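Glutathione S-transferase omega-like 2 (Saccharomyces cerevisiae, PDB 5LKB) acts as a glutathione-dependent thiol transferase, reduces dehydroascorbate and dimethylarsinic acid, reacts with glutathionyl-(hydro)quinones, and works as a homodimer. Local coordinates at residues 337-340 and 341-344. Residues are numbered along the deposited sequence; the frame is centred on the assembly and turned at random.
Sequences TDFD and HIKL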
loop_
_atom_site.group_PDB
_atom_site.type_symbol
_atom_site.label_atom_id
_atom_site.label_comp_id
_atom_site.label_asym_id
_atom_site.label_seq_id
_atom_site.Cartn_x
_atom_site.Cartn_y
_atom_site.Cartn_z
ATOM N N THR A 337 20.512 -8.035 4.332
ATOM C CA THR A 337 19.162 -7.575 3.970
ATOM C C THR A 337 18.730 -8.362 2.747
ATOM O O THR A 337 19.326 -8.211 1.670
ATOM C CB THR A 337 19.155 -6.084 3.721
ATOM O OG1 THR A 337 19.608 -5.403 4.895
ATOM C CG2 THR A 337 17.728 -5.570 3.387
ATOM N N ASP A 338 17.714 -9.213 2.903
ATOM C CA ASP A 338 17.221 -10.092 1.846
ATOM C C ASP A 338 15.760 -9.697 1.608
ATOM O O ASP A 338 14.856 -10.095 2.349
ATOM C CB ASP A 338 17.405 -11.575 2.195
ATOM C CG ASP A 338 17.045 -12.482 1.032
ATOM O OD1 ASP A 338 15.983 -12.287 0.347
ATOM O OD2 ASP A 338 17.839 -13.425 0.797
ATOM N N PHE A 339 15.539 -8.910 0.549
ATOM C CA PHE A 339 14.197 -8.444 0.268
ATOM C C PHE A 339 13.261 -9.541 -0.232
ATOM O O PHE A 339 12.044 -9.387 -0.080
ATOM C CB PHE A 339 14.235 -7.294 -0.742
ATOM C CG PHE A 339 14.865 -6.009 -0.191
ATOM C CD1 PHE A 339 14.237 -5.308 0.842
ATOM C CD2 PHE A 339 16.073 -5.537 -0.666
ATOM C CE1 PHE A 339 14.787 -4.161 1.347
ATOM C CE2 PHE A 339 16.644 -4.373 -0.161
ATOM C CZ PHE A 339 16.031 -3.677 0.838
ATOM N N ASP A 340 13.746 -10.636 -0.824
ATOM C CA ASP A 340 12.853 -11.717 -1.171
ATOM C C ASP A 340 12.317 -12.382 0.075
ATOM O O ASP A 340 11.113 -12.595 0.174
ATOM C CB ASP A 340 13.517 -12.734 -2.087
ATOM C CG ASP A 340 13.885 -12.155 -3.455
ATOM O OD1 ASP A 340 13.177 -11.309 -3.980
ATOM O OD2 ASP A 340 14.925 -12.517 -4.002
ATOM N N HIS A 341 13.182 -12.685 1.021
ATOM C CA HIS A 341 12.701 -13.283 2.262
ATOM C C HIS A 341 11.744 -12.342 2.989
ATOM O O HIS A 341 10.722 -12.784 3.522
ATOM C CB HIS A 341 13.864 -13.630 3.197
ATOM C CG HIS A 341 14.538 -14.930 2.872
ATOM N ND1 HIS A 341 14.657 -15.963 3.784
ATOM C CD2 HIS A 341 15.093 -15.364 1.719
ATOM C CE1 HIS A 341 15.229 -16.989 3.187
ATOM N NE2 HIS A 341 15.523 -16.651 1.944
ATOM N N ILE A 342 12.087 -11.054 3.048
ATOM C CA ILE A 342 11.243 -10.062 3.700
ATOM C C ILE A 342 9.838 -10.050 3.085
ATOM O O ILE A 342 8.829 -10.202 3.768
ATOM C CB ILE A 342 11.899 -8.682 3.651
ATOM C CG1 ILE A 342 13.116 -8.627 4.596
ATOM C CG2 ILE A 342 10.938 -7.561 3.954
ATOM C CD1 ILE A 342 14.022 -7.466 4.359
ATOM N N LYS A 343 9.763 -9.816 1.770
ATOM C CA LYS A 343 8.448 -9.682 1.162
ATOM C C LYS A 343 7.656 -10.965 1.177
ATOM O O LYS A 343 6.416 -10.946 1.430
ATOM C CB LYS A 343 8.576 -9.148 -0.281
ATOM C CG LYS A 343 9.042 -7.681 -0.313
ATOM C CD LYS A 343 9.399 -7.202 -1.720
ATOM C CE LYS A 343 8.225 -7.137 -2.662
ATOM N NZ LYS A 343 7.487 -5.932 -2.412
ATOM N N LEU A 344 8.317 -12.076 0.862
ATOM C CA LEU A 344 7.623 -13.360 0.856
ATOM C C LEU A 344 7.141 -13.746 2.245
ATOM O O LEU A 344 6.003 -14.172 2.422
ATOM C CB LEU A 344 8.525 -14.454 0.269
ATOM C CG LEU A 344 8.809 -14.387 -1.234
ATOM C CD1 LEU A 344 9.959 -15.330 -1.539
ATOM C CD2 LEU A 344 7.514 -14.789 -1.978
#
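An N-cap opens helix 339-349, where the side chain of Asp338 meets the backbone and ring of His341. Asp338 OD1 accepts from His341 N at 2.9 Å in a nearly straight bond (170° at the hydrogen), the donor lying above the carboxylate plane. With Asp338 CG turned anti to the backbone N (chi1 -173°) and beside the carbonyl carbon, the carboxylate can reach the N-H of His341. It also comes near the imidazole obliquely: OD1 and OD2 are each 3.5 Å from His341 CD2, with the two planes inclined by 61°. Imidazole NE2 is bonded elsewhere, to Val128 O, and Trp72 meets the ring edge-to-face, giving the ring partners in two other parts of the chain. If the carboxylate were missing, as with an alanine here, His341 N would probably lose its capping acceptor and imidazole CD2 its acidic neighbour. The main chain then takes over: Ile342 N bonds to Asp338 O at 3.0 Å, and Lys343 N to Phe339 O and Leu344 N to Asp340 O follow in the i to i+4 pattern. On another side of the turn, Phe339 and Ile342 run side by side, CD1 to CD1 4.1 Å, while Thr337 CG2 sits over one face of the phenyl ring, toward its rim. Helix 285-304 packs against this apolar group through Ile295, Pro299 and Val300. With His341 about 7 Å from glutathione-binding Trp79, side chain to side chain, the arrangement is a classical aspartate N-cap starting an alpha-helix near the glutathione site.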